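Local coordinates for NADH dehydrogenase, putative (Plasmodium falciparum, PDB 5JWC), which probably oxidises NADH and passes the electrons through its bound FAD to ubiquinone, as a single-polypeptide type II NADH dehydrogenase of the malaria parasite, at residues A319-G331 and Y338-L350. Numbering follows the deposited sequence.
Sequences AILKVDEKLRVIG and YAIGDCKKIQPKL. With FAD (flavin-adenine dinucleotide), chain C.
Ile320 lays its branched side chain against the aliphatic part of Lys345, CG2 standing 3.8 Å from Lys345 CG, while the end of the lysine leads away from 319-331. From Leu321 the backbones run as a short parallel ladder: Lys345 N donates to Leu321 O, Val323 N to Lys345 O at 2.9 Å, and Gln347 N to Val323 O, almost straight at 171°. Beta-branched Val323 points to the sheet face it shares with Ile346, its CG1 against Ala339 CB of strand 337-339 and its CG2 against Ile346 CG1, both at 3.8 Å; the small Ala339 also leaves room for Leu321 CD2. Asp324 then organises a type I turn: its OD2 accepts Lys326 N, making an Asx turn, and Arg328 N from the opposite face of the carboxylate, while OD1 forms a salt bridge with Arg328 NE. Glu325 is folded back, with chi1 at 66° and chi2 at -77°, so that Lys349 N donates to Glu325 OE1 (2.9 Å) from above the carboxylate plane; the side chain thus takes up the next N-H on this edge where the backbones have parted. Leu327, at positive phi, closes the turn; its O receives Ala339 N and its CD2 packs on Ile346 CD1, 3.7 Å away. Arg328 runs alongside Tyr338, Arg328 CG lying 3.3 Å from Tyr338 CE1. Val329 CG2 returns to Ala339. Between Ala339 and Lys344, the 338-350 segment reaches FAD: Asp342 N binds phosphate oxygen O2P, and Asp342 OD1 accepts the ribityl O3' hydroxyl, as the aspartate after the glycine does in many FAD-dependent pyridine nucleotide oxidoreductases. Helix 303-309 packs on Leu321, helix 424-440 covers Leu327 and Tyr338 and supplies Glu430 to Lys344, and strand 337-339 pairs with strand 131-134 at the edge of the FAD-binding sheet.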
loop_
_atom_site.group_PDB
_atom_site.type_symbol
_atom_site.label_atom_id
_atom_site.label_comp_id
_atom_site.label_asym_id
_atom_site.label_seq_id
_atom_site.Cartn_x
_atom_site.Cartn_y
_atom_site.Cartn_z
ATOM N N ALA A 319 -10.845 32.482 17.047
ATOM C CA ALA A 319 -9.824 31.595 16.497
ATOM C C ALA A 319 -10.411 30.196 16.261
ATOM O O ALA A 319 -9.816 29.366 15.578
ATOM C CB ALA A 319 -8.621 31.514 17.424
ATOM N N ILE A 320 -11.571 29.927 16.847
ATOM C CA ILE A 320 -12.183 28.622 16.661
ATOM C C ILE A 320 -13.693 28.756 16.636
ATOM O O ILE A 320 -14.263 29.684 17.208
ATOM C CB ILE A 320 -11.742 27.609 17.755
ATOM C CG1 ILE A 320 -12.011 26.163 17.294
ATOM C CG2 ILE A 320 -12.398 27.935 19.094
ATOM C CD1 ILE A 320 -11.330 25.068 18.145
ATOM N N LEU A 321 -14.332 27.836 15.935
ATOM C CA LEU A 321 -15.769 27.851 15.778
ATOM C C LEU A 321 -16.468 27.542 17.104
ATOM O O LEU A 321 -16.228 26.500 17.703
ATOM C CB LEU A 321 -16.173 26.838 14.705
ATOM C CG LEU A 321 -17.635 26.928 14.260
ATOM C CD1 LEU A 321 -17.945 28.342 13.762
ATOM C CD2 LEU A 321 -17.917 25.915 13.171
ATOM N N LYS A 322 -17.333 28.441 17.563
ATOM C CA LYS A 322 -18.076 28.204 18.802
ATOM C C LYS A 322 -19.467 27.656 18.538
ATOM O O LYS A 322 -20.173 28.146 17.654
ATOM C CB LYS A 322 -18.182 29.490 19.626
ATOM C CG LYS A 322 -16.868 30.057 20.160
ATOM C CD LYS A 322 -16.354 29.215 21.335
ATOM C CE LYS A 322 -15.311 29.982 22.168
ATOM N NZ LYS A 322 -15.667 29.938 23.636
ATOM N N VAL A 323 -19.866 26.642 19.301
ATOM C CA VAL A 323 -21.224 26.118 19.218
ATOM C C VAL A 323 -21.870 26.209 20.583
ATOM O O VAL A 323 -21.172 26.305 21.601
ATOM C CB VAL A 323 -21.261 24.648 18.748
ATOM C CG1 VAL A 323 -20.527 24.513 17.412
ATOM C CG2 VAL A 323 -20.624 23.738 19.809
ATOM N N ASP A 324 -23.191 26.151 20.630
ATOM C CA ASP A 324 -23.850 26.173 21.926
ATOM C C ASP A 324 -23.937 24.766 22.508
ATOM O O ASP A 324 -23.396 23.810 21.935
ATOM C CB ASP A 324 -25.247 26.820 21.830
ATOM C CG ASP A 324 -26.233 26.041 20.932
ATOM O OD1 ASP A 324 -27.221 26.683 20.496
ATOM O OD2 ASP A 324 -26.066 24.820 20.670
ATOM N N GLU A 325 -24.650 24.635 23.623
ATOM C CA GLU A 325 -24.694 23.383 24.374
ATOM C C GLU A 325 -25.395 22.259 23.625
ATOM O O GLU A 325 -25.365 21.100 24.050
ATOM C CB GLU A 325 -25.360 23.607 25.734
ATOM C CG GLU A 325 -26.866 23.987 25.691
ATOM C CD GLU A 325 -27.145 25.440 25.314
ATOM O OE1 GLU A 325 -26.205 26.254 25.202
ATOM O OE2 GLU A 325 -28.332 25.773 25.127
ATOM N N LYS A 326 -26.004 22.604 22.491
ATOM C CA LYS A 326 -26.718 21.632 21.671
ATOM C C LYS A 326 -25.978 21.406 20.353
ATOM O O LYS A 326 -26.497 20.747 19.447
ATOM C CB LYS A 326 -28.156 22.109 21.418
ATOM C CG LYS A 326 -29.076 21.903 22.610
ATOM C CD LYS A 326 -30.380 22.690 22.462
ATOM C CE LYS A 326 -31.266 22.488 23.685
ATOM N NZ LYS A 326 -32.454 23.410 23.706
ATOM N N LEU A 327 -24.776 21.982 20.282
ATOM C CA LEU A 327 -23.806 21.837 19.191
ATOM C C LEU A 327 -24.175 22.672 17.972
ATOM O O LEU A 327 -23.618 22.467 16.891
ATOM C CB LEU A 327 -23.617 20.358 18.788
ATOM C CG LEU A 327 -23.191 19.413 19.905
ATOM C CD1 LEU A 327 -22.875 18.002 19.395
ATOM C CD2 LEU A 327 -21.985 19.993 20.630
ATOM N N ARG A 328 -25.097 23.619 18.156
ATOM C CA ARG A 328 -25.464 24.548 17.082
ATOM C C ARG A 328 -24.462 25.678 16.974
ATOM O O ARG A 328 -24.116 26.294 17.972
ATOM C CB ARG A 328 -26.876 25.118 17.315
ATOM C CG ARG A 328 -27.938 24.031 17.342
ATOM C CD ARG A 328 -29.317 24.541 17.722
ATOM N NE ARG A 328 -29.292 25.240 19.001
ATOM C CZ ARG A 328 -30.349 25.823 19.549
ATOM N NH1 ARG A 328 -30.230 26.438 20.719
ATOM N NH2 ARG A 328 -31.522 25.783 18.934
ATOM N N VAL A 329 -23.988 25.950 15.763
ATOM C CA VAL A 329 -23.081 27.060 15.539
ATOM C C VAL A 329 -23.742 28.376 15.954
ATOM O O VAL A 329 -24.892 28.625 15.609
ATOM C CB VAL A 329 -22.651 27.141 14.072
ATOM C CG1 VAL A 329 -21.840 28.417 13.819
ATOM C CG2 VAL A 329 -21.836 25.881 13.687
ATOM N N ILE A 330 -23.017 29.196 16.709
ATOM C CA ILE A 330 -23.562 30.429 17.284
ATOM C C ILE A 330 -23.506 31.580 16.269
ATOM O O ILE A 330 -22.495 31.771 15.598
ATOM C CB ILE A 330 -22.786 30.819 18.573
ATOM C CG1 ILE A 330 -22.998 29.767 19.674
ATOM C CG2 ILE A 330 -23.186 32.215 19.065
ATOM C CD1 ILE A 330 -22.099 29.954 20.910
ATOM N N GLY A 331 -24.597 32.336 16.149
ATOM C CA GLY A 331 -24.647 33.450 15.217
ATOM C C GLY A 331 -25.294 33.087 13.888
ATOM O O GLY A 331 -25.083 33.767 12.881
ATOM N N TYR A 338 -24.627 22.859 12.466
ATOM C CA TYR A 338 -24.050 22.230 13.654
ATOM C C TYR A 338 -22.565 21.969 13.398
ATOM O O TYR A 338 -22.127 21.908 12.248
ATOM C CB TYR A 338 -24.740 20.901 13.989
ATOM C CG TYR A 338 -26.180 21.004 14.438
ATOM C CD1 TYR A 338 -26.519 20.850 15.773
ATOM C CD2 TYR A 338 -27.209 21.222 13.515
ATOM C CE1 TYR A 338 -27.825 20.923 16.194
ATOM C CE2 TYR A 338 -28.541 21.303 13.932
ATOM C CZ TYR A 338 -28.831 21.156 15.274
ATOM O OH TYR A 338 -30.114 21.227 15.730
ATOM N N ALA A 339 -21.781 21.840 14.461
ATOM C CA ALA A 339 -20.379 21.453 14.305
ATOM C C ALA A 339 -20.003 20.500 15.418
ATOM O O ALA A 339 -20.486 20.643 16.550
ATOM C CB ALA A 339 -19.475 22.656 14.302
ATOM N N ILE A 340 -19.170 19.514 15.097
ATOM C CA ILE A 340 -18.771 18.499 16.075
ATOM C C ILE A 340 -17.294 18.175 15.902
ATOM O O ILE A 340 -16.717 18.445 14.842
ATOM C CB ILE A 340 -19.590 17.198 15.921
ATOM C CG1 ILE A 340 -19.353 16.572 14.544
ATOM C CG2 ILE A 340 -21.077 17.453 16.121
ATOM C CD1 ILE A 340 -20.215 15.289 14.315
ATOM N N GLY A 341 -16.669 17.597 16.923
ATOM C CA GLY A 341 -15.274 17.194 16.779
ATOM C C GLY A 341 -14.267 18.306 17.006
ATOM O O GLY A 341 -14.552 19.285 17.701
ATOM N N ASP A 342 -13.087 18.160 16.405
ATOM C CA ASP A 342 -11.942 19.054 16.664
ATOM C C ASP A 342 -12.081 20.471 16.108
ATOM O O ASP A 342 -11.292 21.354 16.453
ATOM C CB ASP A 342 -10.672 18.471 16.056
ATOM C CG ASP A 342 -10.126 17.282 16.824
ATOM O OD1 ASP A 342 -10.739 16.843 17.821
ATOM O OD2 ASP A 342 -9.073 16.766 16.389
ATOM N N CYS A 343 -13.035 20.694 15.209
ATOM C CA CYS A 343 -13.140 22.026 14.597
ATOM C C CYS A 343 -13.925 23.014 15.468
ATOM O O CYS A 343 -14.059 24.181 15.101
ATOM C CB CYS A 343 -13.801 21.955 13.207
ATOM S SG CYS A 343 -15.587 21.587 13.230
ATOM N N LYS A 344 -14.440 22.557 16.609
ATOM C CA LYS A 344 -15.340 23.378 17.416
ATOM C C LYS A 344 -14.951 23.435 18.896
ATOM O O LYS A 344 -14.219 22.570 19.396
ATOM C CB LYS A 344 -16.785 22.874 17.284
ATOM C CG LYS A 344 -17.032 21.499 17.899
ATOM C CD LYS A 344 -17.551 21.568 19.330
ATOM C CE LYS A 344 -17.743 20.174 19.932
ATOM N NZ LYS A 344 -16.463 19.385 20.024
ATOM N N LYS A 345 -15.481 24.449 19.579
ATOM C CA LYS A 345 -15.504 24.515 21.040
ATOM C C LYS A 345 -16.936 24.861 21.480
ATOM O O LYS A 345 -17.628 25.616 20.796
ATOM C CB LYS A 345 -14.527 25.575 21.562
ATOM C CG LYS A 345 -13.036 25.173 21.553
ATOM C CD LYS A 345 -12.765 23.812 22.205
ATOM C CE LYS A 345 -11.316 23.318 21.932
ATOM N NZ LYS A 345 -11.066 21.904 22.440
ATOM N N ILE A 346 -17.389 24.289 22.591
ATOM C CA ILE A 346 -18.729 24.556 23.100
ATOM C C ILE A 346 -18.736 25.786 24.028
ATOM O O ILE A 346 -17.910 25.888 24.937
ATOM C CB ILE A 346 -19.290 23.335 23.870
ATOM C CG1 ILE A 346 -19.344 22.099 22.955
ATOM C CG2 ILE A 346 -20.680 23.648 24.458
ATOM C CD1 ILE A 346 -19.965 20.892 23.611
ATOM N N GLN A 347 -19.649 26.723 23.776
ATOM C CA GLN A 347 -19.887 27.843 24.681
ATOM C C GLN A 347 -21.329 27.746 25.152
ATOM O O GLN A 347 -22.246 28.159 24.438
ATOM C CB GLN A 347 -19.620 29.187 23.995
ATOM C CG GLN A 347 -20.115 30.390 24.817
ATOM C CD GLN A 347 -19.473 30.453 26.212
ATOM O OE1 GLN A 347 -18.285 30.766 26.339
ATOM N NE2 GLN A 347 -20.250 30.127 27.255
ATOM N N PRO A 348 -21.546 27.150 26.333
ATOM C CA PRO A 348 -22.909 26.819 26.743
ATOM C C PRO A 348 -23.691 28.042 27.189
ATOM O O PRO A 348 -23.096 29.087 27.452
ATOM C CB PRO A 348 -22.706 25.868 27.918
ATOM C CG PRO A 348 -21.401 26.303 28.492
ATOM C CD PRO A 348 -20.550 26.705 27.323
ATOM N N LYS A 349 -25.010 27.885 27.246
ATOM C CA LYS A 349 -25.897 28.877 27.826
ATOM C C LYS A 349 -25.409 29.206 29.236
ATOM O O LYS A 349 -25.133 28.304 30.022
ATOM C CB LYS A 349 -27.332 28.350 27.857
ATOM C CG LYS A 349 -28.339 29.337 28.437
ATOM C CD LYS A 349 -29.678 28.664 28.669
ATOM C CE LYS A 349 -30.367 28.342 27.356
ATOM N NZ LYS A 349 -31.657 27.638 27.580
ATOM N N LEU A 350 -25.323 30.497 29.550
ATOM C CA LEU A 350 -24.730 30.957 30.802
ATOM C C LEU A 350 -25.698 30.858 31.976
ATOM O O LEU A 350 -26.794 31.420 31.952
ATOM C CB LEU A 350 -24.235 32.393 30.644
ATOM C CG LEU A 350 -23.119 32.577 29.616
ATOM C CD1 LEU A 350 -22.970 34.037 29.196
ATOM C CD2 LEU A 350 -21.794 32.052 30.174
HETATM P PA FAD C . -11.056 14.003 11.689
HETATM O O1A FAD C . -9.620 14.363 11.439
HETATM O O2A FAD C . -11.251 12.641 12.253
HETATM O O5B FAD C . -11.918 14.173 10.340
HETATM C C5B FAD C . -11.942 15.383 9.618
HETATM C C4B FAD C . -12.490 15.049 8.241
HETATM O O4B FAD C . -12.789 16.247 7.555
HETATM C C3B FAD C . -11.462 14.288 7.398
HETATM O O3B FAD C . -12.135 13.285 6.668
HETATM C C2B FAD C . -10.977 15.331 6.414
HETATM O O2B FAD C . -10.589 14.732 5.199
HETATM C C1B FAD C . -12.253 16.149 6.254
HETATM N N9A FAD C . -12.063 17.513 5.753
HETATM C C8A FAD C . -11.023 18.375 6.008
HETATM N N7A FAD C . -11.279 19.533 5.350
HETATM C C5A FAD C . -12.455 19.420 4.694
HETATM C C6A FAD C . -13.159 20.301 3.888
HETATM N N6A FAD C . -12.720 21.547 3.710
HETATM N N1A FAD C . -14.363 19.900 3.355
HETATM C C2A FAD C . -14.855 18.635 3.619
HETATM N N3A FAD C . -14.145 17.761 4.421
HETATM C C4A FAD C . -12.959 18.152 4.940
HETATM N N1 FAD C . -8.243 10.445 20.010
HETATM C C2 FAD C . -8.621 9.620 21.035
HETATM O O2 FAD C . -9.666 9.845 21.633
HETATM N N3 FAD C . -7.846 8.529 21.391
HETATM C C4 FAD C . -6.685 8.235 20.727
HETATM O O4 FAD C . -6.021 7.244 21.063
HETATM C C4X FAD C . -6.296 9.057 19.676
HETATM N N5 FAD C . -5.136 8.804 18.977
HETATM C C5X FAD C . -4.772 9.641 17.929
HETATM C C6 FAD C . -3.620 9.377 17.211
HETATM C C7 FAD C . -3.228 10.198 16.159
HETATM C C7M FAD C . -1.954 9.875 15.412
HETATM C C8 FAD C . -4.009 11.291 15.809
HETATM C C8M FAD C . -3.605 12.192 14.680
HETATM C C9 FAD C . -5.175 11.558 16.530
HETATM C C9A FAD C . -5.561 10.732 17.583
HETATM N N10 FAD C . -6.719 10.986 18.298
HETATM C C10 FAD C . -7.085 10.156 19.324
HETATM C "C1'" FAD C . -7.572 12.183 17.998
HETATM C "C2'" FAD C . -8.651 11.978 16.966
HETATM O "O2'" FAD C . -8.064 11.515 15.782
HETATM C "C3'" FAD C . -9.262 13.338 16.678
HETATM O "O3'" FAD C . -9.696 13.957 17.868
HETATM C "C4'" FAD C . -10.427 13.096 15.734
HETATM O "O4'" FAD C . -9.861 12.796 14.484
HETATM C "C5'" FAD C . -11.359 14.292 15.620
HETATM O "O5'" FAD C . -12.430 13.910 14.782
HETATM P P FAD C . -12.960 14.929 13.653
HETATM O O1P FAD C . -14.166 14.323 12.971
HETATM O O2P FAD C . -13.210 16.243 14.339
HETATM O O3P FAD C . -11.701 15.127 12.651
HETATM O O HOH W 1 -16.287 27.442 25.980
#